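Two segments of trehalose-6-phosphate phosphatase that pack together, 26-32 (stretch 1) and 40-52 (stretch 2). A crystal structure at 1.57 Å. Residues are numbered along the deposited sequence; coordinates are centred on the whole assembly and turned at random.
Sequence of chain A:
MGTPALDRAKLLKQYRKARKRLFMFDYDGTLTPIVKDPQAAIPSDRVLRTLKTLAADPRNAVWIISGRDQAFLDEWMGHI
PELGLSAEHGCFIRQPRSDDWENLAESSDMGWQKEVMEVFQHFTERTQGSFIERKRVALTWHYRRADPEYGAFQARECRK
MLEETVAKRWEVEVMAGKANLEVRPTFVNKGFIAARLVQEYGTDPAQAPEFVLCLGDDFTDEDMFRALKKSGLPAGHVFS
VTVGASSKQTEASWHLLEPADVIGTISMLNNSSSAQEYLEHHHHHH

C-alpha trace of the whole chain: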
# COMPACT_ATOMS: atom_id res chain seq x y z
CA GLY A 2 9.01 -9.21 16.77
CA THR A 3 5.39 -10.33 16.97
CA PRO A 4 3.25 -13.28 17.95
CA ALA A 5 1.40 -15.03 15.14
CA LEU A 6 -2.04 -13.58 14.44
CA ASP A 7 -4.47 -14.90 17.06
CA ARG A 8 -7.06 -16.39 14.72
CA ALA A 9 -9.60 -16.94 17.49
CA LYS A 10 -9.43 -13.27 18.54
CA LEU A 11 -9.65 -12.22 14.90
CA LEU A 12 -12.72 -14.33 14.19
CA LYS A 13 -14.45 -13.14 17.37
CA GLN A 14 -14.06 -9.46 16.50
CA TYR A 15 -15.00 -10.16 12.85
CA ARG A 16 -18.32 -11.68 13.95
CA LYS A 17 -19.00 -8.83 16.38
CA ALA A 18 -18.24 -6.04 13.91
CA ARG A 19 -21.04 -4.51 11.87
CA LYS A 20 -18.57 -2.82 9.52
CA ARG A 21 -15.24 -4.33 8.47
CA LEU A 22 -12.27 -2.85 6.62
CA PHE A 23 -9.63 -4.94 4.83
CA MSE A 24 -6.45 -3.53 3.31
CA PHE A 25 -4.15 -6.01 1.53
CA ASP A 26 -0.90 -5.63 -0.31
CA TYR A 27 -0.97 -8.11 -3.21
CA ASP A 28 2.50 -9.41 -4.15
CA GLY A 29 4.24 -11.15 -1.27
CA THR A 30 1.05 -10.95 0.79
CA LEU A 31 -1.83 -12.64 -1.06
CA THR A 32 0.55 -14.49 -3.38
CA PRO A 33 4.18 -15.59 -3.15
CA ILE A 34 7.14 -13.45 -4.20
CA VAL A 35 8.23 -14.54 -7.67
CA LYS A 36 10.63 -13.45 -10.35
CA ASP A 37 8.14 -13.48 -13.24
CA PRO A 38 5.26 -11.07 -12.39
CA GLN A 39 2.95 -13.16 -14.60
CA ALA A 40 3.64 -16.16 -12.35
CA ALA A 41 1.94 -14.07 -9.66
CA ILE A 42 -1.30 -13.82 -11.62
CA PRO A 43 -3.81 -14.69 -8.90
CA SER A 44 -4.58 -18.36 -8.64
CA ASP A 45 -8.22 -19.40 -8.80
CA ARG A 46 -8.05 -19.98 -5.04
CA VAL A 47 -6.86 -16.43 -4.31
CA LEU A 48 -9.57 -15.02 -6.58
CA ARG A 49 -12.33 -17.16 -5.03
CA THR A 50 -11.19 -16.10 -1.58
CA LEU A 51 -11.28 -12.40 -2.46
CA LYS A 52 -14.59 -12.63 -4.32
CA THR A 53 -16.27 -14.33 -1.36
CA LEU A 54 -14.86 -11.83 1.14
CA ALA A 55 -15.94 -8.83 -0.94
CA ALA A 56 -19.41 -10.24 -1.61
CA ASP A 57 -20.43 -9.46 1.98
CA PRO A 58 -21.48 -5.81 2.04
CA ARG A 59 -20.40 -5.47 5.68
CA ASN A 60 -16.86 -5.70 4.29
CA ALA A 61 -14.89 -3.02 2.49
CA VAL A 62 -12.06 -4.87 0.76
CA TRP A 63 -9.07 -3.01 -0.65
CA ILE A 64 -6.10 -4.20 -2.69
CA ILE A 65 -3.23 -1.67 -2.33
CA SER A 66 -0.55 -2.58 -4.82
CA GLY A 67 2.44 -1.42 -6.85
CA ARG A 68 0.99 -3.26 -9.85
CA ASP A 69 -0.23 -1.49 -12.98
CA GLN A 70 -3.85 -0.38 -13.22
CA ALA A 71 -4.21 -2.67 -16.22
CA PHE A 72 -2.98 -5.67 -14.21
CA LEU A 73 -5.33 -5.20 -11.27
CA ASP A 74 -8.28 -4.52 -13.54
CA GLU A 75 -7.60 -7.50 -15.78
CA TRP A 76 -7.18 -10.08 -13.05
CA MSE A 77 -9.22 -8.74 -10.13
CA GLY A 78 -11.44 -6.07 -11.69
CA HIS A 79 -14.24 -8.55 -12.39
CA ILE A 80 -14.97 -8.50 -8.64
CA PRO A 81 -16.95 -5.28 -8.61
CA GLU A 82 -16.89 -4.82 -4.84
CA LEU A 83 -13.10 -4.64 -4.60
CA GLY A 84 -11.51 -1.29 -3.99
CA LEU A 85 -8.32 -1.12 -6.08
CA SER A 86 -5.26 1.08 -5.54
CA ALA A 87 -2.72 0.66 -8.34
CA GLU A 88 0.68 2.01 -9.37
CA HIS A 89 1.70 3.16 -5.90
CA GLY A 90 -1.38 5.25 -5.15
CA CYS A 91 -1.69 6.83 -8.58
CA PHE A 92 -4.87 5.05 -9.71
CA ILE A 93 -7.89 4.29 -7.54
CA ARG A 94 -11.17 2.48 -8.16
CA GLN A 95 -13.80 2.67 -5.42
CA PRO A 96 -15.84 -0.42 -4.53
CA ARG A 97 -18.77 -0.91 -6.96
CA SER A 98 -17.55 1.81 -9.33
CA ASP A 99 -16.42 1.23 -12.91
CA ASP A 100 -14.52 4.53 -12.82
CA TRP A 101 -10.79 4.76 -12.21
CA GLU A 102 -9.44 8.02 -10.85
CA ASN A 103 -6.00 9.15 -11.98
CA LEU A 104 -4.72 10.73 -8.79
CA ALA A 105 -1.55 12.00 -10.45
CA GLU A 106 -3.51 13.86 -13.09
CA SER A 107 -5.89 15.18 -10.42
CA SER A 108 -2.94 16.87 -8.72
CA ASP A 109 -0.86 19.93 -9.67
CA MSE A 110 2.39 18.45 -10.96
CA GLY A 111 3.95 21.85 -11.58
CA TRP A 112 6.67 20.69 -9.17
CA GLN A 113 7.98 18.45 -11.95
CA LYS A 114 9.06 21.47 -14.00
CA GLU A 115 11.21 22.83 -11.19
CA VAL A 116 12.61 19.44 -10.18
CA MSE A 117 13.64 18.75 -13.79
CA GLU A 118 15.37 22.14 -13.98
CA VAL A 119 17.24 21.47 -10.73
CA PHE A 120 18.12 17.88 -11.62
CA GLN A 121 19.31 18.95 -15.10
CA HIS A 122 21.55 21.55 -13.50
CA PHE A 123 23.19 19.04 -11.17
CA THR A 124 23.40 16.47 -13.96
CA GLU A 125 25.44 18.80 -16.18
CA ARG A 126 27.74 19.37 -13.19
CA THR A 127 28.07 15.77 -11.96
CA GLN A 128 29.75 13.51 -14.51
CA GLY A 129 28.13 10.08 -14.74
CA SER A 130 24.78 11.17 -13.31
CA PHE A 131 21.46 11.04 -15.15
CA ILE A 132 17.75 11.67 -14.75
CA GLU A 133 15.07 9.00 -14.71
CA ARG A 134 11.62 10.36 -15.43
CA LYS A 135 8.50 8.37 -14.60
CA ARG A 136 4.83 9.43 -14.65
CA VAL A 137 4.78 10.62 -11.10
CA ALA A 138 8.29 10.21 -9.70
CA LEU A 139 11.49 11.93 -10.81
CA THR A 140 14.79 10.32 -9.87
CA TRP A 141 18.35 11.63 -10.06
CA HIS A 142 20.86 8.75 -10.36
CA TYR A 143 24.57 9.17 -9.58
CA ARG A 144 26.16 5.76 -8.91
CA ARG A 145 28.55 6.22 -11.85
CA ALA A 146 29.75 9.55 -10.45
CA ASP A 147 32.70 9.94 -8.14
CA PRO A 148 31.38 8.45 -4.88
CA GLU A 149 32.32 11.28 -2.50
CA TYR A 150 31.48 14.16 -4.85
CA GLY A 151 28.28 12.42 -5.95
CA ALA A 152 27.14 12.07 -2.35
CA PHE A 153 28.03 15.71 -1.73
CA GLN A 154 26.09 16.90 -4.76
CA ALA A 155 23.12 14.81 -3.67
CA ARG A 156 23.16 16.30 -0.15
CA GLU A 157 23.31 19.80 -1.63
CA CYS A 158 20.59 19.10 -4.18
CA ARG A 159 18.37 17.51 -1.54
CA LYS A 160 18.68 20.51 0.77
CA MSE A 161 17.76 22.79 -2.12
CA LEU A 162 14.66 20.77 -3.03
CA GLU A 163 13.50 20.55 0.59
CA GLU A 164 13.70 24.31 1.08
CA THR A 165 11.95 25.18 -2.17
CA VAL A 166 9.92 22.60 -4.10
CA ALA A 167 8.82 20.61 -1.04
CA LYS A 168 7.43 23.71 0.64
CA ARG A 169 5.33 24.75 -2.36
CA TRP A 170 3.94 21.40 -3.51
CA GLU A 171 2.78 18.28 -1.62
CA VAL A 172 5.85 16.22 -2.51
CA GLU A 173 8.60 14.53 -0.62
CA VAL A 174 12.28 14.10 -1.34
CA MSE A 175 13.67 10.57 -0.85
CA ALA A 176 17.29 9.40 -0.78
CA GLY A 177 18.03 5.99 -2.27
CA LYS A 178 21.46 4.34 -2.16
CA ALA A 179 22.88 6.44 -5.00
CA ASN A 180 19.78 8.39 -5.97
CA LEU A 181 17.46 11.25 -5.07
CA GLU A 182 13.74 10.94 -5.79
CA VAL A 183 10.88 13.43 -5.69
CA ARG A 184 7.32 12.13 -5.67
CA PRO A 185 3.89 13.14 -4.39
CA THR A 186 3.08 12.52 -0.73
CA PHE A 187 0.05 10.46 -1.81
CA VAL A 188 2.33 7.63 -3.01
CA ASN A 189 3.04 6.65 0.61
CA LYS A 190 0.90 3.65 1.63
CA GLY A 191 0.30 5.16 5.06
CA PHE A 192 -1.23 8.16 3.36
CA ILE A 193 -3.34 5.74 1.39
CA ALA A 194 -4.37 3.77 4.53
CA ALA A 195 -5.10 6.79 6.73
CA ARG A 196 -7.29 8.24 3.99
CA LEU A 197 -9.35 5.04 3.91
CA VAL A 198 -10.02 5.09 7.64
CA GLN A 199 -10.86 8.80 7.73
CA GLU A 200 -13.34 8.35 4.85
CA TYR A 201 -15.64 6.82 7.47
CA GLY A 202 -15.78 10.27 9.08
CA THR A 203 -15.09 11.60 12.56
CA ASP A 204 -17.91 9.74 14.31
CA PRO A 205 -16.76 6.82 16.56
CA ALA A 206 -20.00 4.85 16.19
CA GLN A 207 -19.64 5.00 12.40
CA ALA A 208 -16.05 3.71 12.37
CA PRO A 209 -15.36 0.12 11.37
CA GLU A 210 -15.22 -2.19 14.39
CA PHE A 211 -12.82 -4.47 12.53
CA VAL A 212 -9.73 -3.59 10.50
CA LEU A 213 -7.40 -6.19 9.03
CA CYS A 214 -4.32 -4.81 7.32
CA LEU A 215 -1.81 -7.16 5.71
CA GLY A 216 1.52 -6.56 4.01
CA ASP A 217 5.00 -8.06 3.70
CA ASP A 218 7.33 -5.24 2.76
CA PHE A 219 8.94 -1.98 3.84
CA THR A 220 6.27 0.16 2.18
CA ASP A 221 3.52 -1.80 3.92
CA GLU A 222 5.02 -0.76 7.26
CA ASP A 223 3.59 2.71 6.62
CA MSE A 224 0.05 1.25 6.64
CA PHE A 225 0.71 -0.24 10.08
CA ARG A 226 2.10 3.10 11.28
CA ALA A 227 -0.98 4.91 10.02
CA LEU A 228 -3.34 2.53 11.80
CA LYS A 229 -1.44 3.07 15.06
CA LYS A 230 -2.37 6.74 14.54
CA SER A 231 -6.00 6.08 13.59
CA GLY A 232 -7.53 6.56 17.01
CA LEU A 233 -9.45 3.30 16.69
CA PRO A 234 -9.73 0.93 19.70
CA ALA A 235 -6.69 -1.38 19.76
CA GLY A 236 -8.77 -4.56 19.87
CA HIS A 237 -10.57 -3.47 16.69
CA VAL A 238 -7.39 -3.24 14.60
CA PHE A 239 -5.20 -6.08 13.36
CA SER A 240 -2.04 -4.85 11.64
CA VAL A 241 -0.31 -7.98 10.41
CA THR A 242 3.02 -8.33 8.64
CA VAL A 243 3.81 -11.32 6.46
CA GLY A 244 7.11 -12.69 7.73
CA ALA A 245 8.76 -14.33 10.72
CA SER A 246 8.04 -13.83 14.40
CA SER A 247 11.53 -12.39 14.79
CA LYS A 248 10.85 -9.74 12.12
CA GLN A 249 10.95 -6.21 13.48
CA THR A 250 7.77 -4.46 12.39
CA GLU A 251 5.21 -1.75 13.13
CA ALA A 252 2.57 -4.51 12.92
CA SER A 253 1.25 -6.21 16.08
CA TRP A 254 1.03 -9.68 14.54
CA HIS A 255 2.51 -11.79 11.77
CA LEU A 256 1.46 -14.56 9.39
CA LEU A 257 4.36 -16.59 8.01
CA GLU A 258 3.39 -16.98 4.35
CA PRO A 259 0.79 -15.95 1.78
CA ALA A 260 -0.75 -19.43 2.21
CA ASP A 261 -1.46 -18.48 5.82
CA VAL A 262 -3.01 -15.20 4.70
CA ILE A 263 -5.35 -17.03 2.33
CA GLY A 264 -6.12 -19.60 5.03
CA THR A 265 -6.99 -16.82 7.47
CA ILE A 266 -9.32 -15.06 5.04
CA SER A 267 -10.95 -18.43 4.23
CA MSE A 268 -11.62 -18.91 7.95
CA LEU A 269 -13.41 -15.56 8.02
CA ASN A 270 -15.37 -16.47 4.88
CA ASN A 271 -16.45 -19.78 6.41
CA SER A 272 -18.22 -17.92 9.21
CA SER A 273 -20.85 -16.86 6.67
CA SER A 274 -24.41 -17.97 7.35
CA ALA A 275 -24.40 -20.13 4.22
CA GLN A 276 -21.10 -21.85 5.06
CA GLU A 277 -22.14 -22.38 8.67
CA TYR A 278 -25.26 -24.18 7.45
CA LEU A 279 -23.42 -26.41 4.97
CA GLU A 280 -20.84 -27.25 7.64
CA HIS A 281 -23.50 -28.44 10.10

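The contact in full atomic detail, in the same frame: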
# COMPACT_ATOMS: atom_id res chain seq x y z
N ASP A 26 -1.86 -5.64 0.77
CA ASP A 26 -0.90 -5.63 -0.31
C ASP A 26 -1.17 -6.90 -1.13
O ASP A 26 -1.81 -7.83 -0.63
CB ASP A 26 0.54 -5.58 0.24
CG ASP A 26 1.59 -5.21 -0.82
OD1 ASP A 26 1.27 -5.02 -2.00
OD2 ASP A 26 2.77 -5.10 -0.43
N TYR A 27 -0.73 -6.93 -2.39
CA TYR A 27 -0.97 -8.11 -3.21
C TYR A 27 0.28 -9.00 -3.27
O TYR A 27 0.33 -10.05 -2.63
CB TYR A 27 -1.43 -7.71 -4.63
CG TYR A 27 -1.60 -8.92 -5.50
CD1 TYR A 27 -2.59 -9.86 -5.22
CD2 TYR A 27 -0.74 -9.16 -6.56
CE1 TYR A 27 -2.73 -11.00 -5.98
CE2 TYR A 27 -0.87 -10.31 -7.33
CZ TYR A 27 -1.87 -11.22 -7.03
OH TYR A 27 -2.01 -12.36 -7.79
N ASP A 28 1.28 -8.60 -4.04
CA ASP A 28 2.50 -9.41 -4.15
C ASP A 28 3.18 -9.60 -2.81
O ASP A 28 3.29 -8.67 -2.02
CB ASP A 28 3.48 -8.75 -5.13
CG ASP A 28 2.99 -8.83 -6.56
OD1 ASP A 28 3.03 -9.93 -7.14
OD2 ASP A 28 2.54 -7.79 -7.09
N GLY A 29 3.62 -10.83 -2.54
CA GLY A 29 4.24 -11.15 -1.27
C GLY A 29 3.30 -11.30 -0.08
O GLY A 29 3.73 -11.71 1.00
N THR A 30 2.03 -10.99 -0.30
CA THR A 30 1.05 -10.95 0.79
C THR A 30 -0.09 -11.91 0.49
O THR A 30 -0.32 -12.84 1.26
CB THR A 30 0.53 -9.51 1.00
OG1 THR A 30 1.62 -8.66 1.35
CG2 THR A 30 -0.50 -9.47 2.14
N LEU A 31 -0.78 -11.72 -0.63
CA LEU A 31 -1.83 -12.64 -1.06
C LEU A 31 -1.28 -13.75 -1.93
O LEU A 31 -1.93 -14.78 -2.13
CB LEU A 31 -2.93 -11.88 -1.81
CG LEU A 31 -3.76 -10.92 -0.96
CD1 LEU A 31 -4.60 -9.97 -1.82
CD2 LEU A 31 -4.64 -11.74 -0.02
N THR A 32 -0.07 -13.54 -2.46
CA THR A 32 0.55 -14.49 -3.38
C THR A 32 2.06 -14.45 -3.17
O THR A 32 2.60 -13.45 -2.75
CB THR A 32 0.18 -14.15 -4.84
OG1 THR A 32 0.43 -15.29 -5.69
CG2 THR A 32 0.95 -12.93 -5.34
N ALA A 40 3.76 -14.99 -13.21
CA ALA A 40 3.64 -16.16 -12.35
C ALA A 40 2.88 -15.81 -11.07
O ALA A 40 2.50 -16.70 -10.30
CB ALA A 40 5.01 -16.73 -12.02
N ALA A 41 2.68 -14.52 -10.84
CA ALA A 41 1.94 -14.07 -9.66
C ALA A 41 0.56 -13.56 -10.06
O ALA A 41 -0.06 -12.82 -9.31
CB ALA A 41 2.71 -12.98 -8.91
N ILE A 42 0.11 -13.94 -11.25
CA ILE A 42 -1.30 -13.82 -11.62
C ILE A 42 -2.07 -14.63 -10.60
O ILE A 42 -1.69 -15.78 -10.31
CB ILE A 42 -1.54 -14.33 -13.05
CG1 ILE A 42 -1.18 -13.24 -14.06
CG2 ILE A 42 -2.98 -14.78 -13.24
CD1 ILE A 42 -0.99 -13.75 -15.46
N PRO A 43 -3.13 -14.04 -10.02
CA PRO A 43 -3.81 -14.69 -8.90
C PRO A 43 -4.33 -16.04 -9.30
O PRO A 43 -5.00 -16.18 -10.34
CB PRO A 43 -4.96 -13.72 -8.57
CG PRO A 43 -5.17 -12.94 -9.83
CD PRO A 43 -3.78 -12.77 -10.39
N SER A 44 -4.00 -17.04 -8.50
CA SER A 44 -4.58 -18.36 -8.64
C SER A 44 -6.09 -18.27 -8.51
O SER A 44 -6.62 -17.28 -7.98
CB SER A 44 -4.03 -19.30 -7.57
OG SER A 44 -4.67 -19.05 -6.33
N ASP A 45 -6.78 -19.30 -9.00
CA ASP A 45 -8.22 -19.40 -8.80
C ASP A 45 -8.59 -19.36 -7.32
O ASP A 45 -9.61 -18.79 -6.95
CB ASP A 45 -8.75 -20.69 -9.43
CG ASP A 45 -8.72 -20.67 -10.95
OD1 ASP A 45 -8.48 -19.59 -11.54
OD2 ASP A 45 -8.94 -21.74 -11.56
N ARG A 46 -7.77 -19.97 -6.47
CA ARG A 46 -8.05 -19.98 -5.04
C ARG A 46 -8.01 -18.58 -4.44
O ARG A 46 -8.90 -18.20 -3.67
CB ARG A 46 -7.06 -20.88 -4.29
CG ARG A 46 -7.29 -20.86 -2.78
CD ARG A 46 -6.42 -21.88 -2.05
NE ARG A 46 -6.75 -23.24 -2.43
CZ ARG A 46 -7.69 -23.98 -1.84
NH1 ARG A 46 -8.39 -23.47 -0.83
NH2 ARG A 46 -7.93 -25.22 -2.26
N VAL A 47 -6.99 -17.81 -4.80
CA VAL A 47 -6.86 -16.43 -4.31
C VAL A 47 -8.07 -15.62 -4.76
O VAL A 47 -8.69 -14.91 -3.96
CB VAL A 47 -5.56 -15.76 -4.79
CG1 VAL A 47 -5.58 -14.27 -4.48
CG2 VAL A 47 -4.34 -16.41 -4.11
N LEU A 48 -8.44 -15.76 -6.03
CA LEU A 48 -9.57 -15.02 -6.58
C LEU A 48 -10.90 -15.40 -5.93
O LEU A 48 -11.73 -14.53 -5.64
CB LEU A 48 -9.66 -15.22 -8.09
CG LEU A 48 -8.53 -14.52 -8.84
CD1 LEU A 48 -8.62 -14.83 -10.34
CD2 LEU A 48 -8.59 -13.03 -8.59
N ARG A 49 -11.13 -16.70 -5.72
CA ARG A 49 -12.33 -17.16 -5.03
C ARG A 49 -12.42 -16.56 -3.64
O ARG A 49 -13.47 -16.14 -3.19
CB ARG A 49 -12.36 -18.69 -4.89
CG ARG A 49 -12.81 -19.46 -6.11
CD ARG A 49 -13.17 -20.90 -5.73
NE ARG A 49 -12.12 -21.56 -4.93
CZ ARG A 49 -11.06 -22.17 -5.45
NH1 ARG A 49 -10.90 -22.22 -6.77
NH2 ARG A 49 -10.17 -22.74 -4.66
N THR A 50 -11.28 -16.58 -2.95
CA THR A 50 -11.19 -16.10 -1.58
C THR A 50 -11.55 -14.62 -1.50
O THR A 50 -12.32 -14.20 -0.63
CB THR A 50 -9.78 -16.35 -1.03
OG1 THR A 50 -9.49 -17.75 -1.13
CG2 THR A 50 -9.67 -15.93 0.43
N LEU A 51 -11.00 -13.83 -2.42
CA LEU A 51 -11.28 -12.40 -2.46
C LEU A 51 -12.73 -12.12 -2.86
O LEU A 51 -13.37 -11.24 -2.29
CB LEU A 51 -10.34 -11.68 -3.42
CG LEU A 51 -8.88 -11.59 -2.97
CD1 LEU A 51 -8.05 -10.94 -4.07
CD2 LEU A 51 -8.78 -10.77 -1.69
N LYS A 52 -13.23 -12.86 -3.85
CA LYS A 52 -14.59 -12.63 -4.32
C LYS A 52 -15.59 -12.89 -3.19
O LYS A 52 -16.52 -12.10 -2.97
CB LYS A 52 -14.89 -13.52 -5.52
CG LYS A 52 -16.30 -13.36 -6.03
CD LYS A 52 -16.54 -14.24 -7.24
CE LYS A 52 -17.98 -14.09 -7.74
NZ LYS A 52 -18.21 -14.92 -8.96
O HOH W 1 -1.60 -16.71 -6.72

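Stretch 1 forms no regular helix or strand, whereas stretch 2 begins as loop and enters a helix at Asp45 that runs on past Lys52. The backbones are not close enough for strand-like pairing: the CA atoms of Thr32 and Ala41 lie 6.4 Å apart, and those of Leu31 and Val47 lie 7.1 Å apart. Side chains and one water fill this gap, and together the stretches bury 338 Å² of surface.

At the start of stretch 2, Ala40 makes no contact, but Ala41 directs its CB toward stretch 1. Its methyl sits 4.0 Å from the methyl of Thr32 (Ala41 CB to Thr32 CG2) and 3.5 Å from a carboxylate oxygen (Ala41 CB to Asp28 OD1). The second approach is simple packing, since a methyl offers no polar hydrogen; the carboxylate finds its hydrogen bonds elsewhere in the structure.

The carbonyl of Ala41 provides the direct hydrogen bond between the stretches. Tyr27 OH donates to Ala41 O over 2.5 Å, a short distance, and the acceptor lies at the edge of the ring, near its plane, where a phenol can direct its hydrogen. The CA-to-CB bond of Tyr27 points sideways, yet with chi1 at 177° (t) the long side chain brings its hydroxyl to this carbonyl.

The CA-to-CB bond of Ile42 points away from stretch 1; Pro43 packs against the tyrosine, with Tyr27 CZ and Pro43 CD 4.2 Å apart. Tyr27 OH is also 3.0 Å from Pro43 N, but this is no hydrogen bond: the tertiary amide nitrogen carries no hydrogen, and its lone pair is delocalised into the peptide group.

Ser44 links the loop to the helix. Its OG accepts from Val47 N at 3.0 Å with an N-H...acceptor angle of 168°, a nearly linear N-cap that satisfies an amide in the first turn. Its own backbone N donates to water 1 at 3.0 Å, and the same water hydrogen-bonds Thr32 OG1 at 2.7 Å, bridging the stretches.

Within the helix, Val47 and Leu51 point toward stretch 1. Their four-residue spacing, about one turn, places them on the same side, and Leu51 N donates to Val47 O at 3.0 Å. Val47 CG2 approaches Leu31 O at 3.5 Å, a van der Waals contact, while Val47 CG1 lies 4.5 Å from Leu31 CB. One turn on, Leu51 CD1 meets Leu31 CD1 at 4.2 Å. Leu31 therefore packs against successive turns, extending the contact with apolar surface beyond the polar links near the loop.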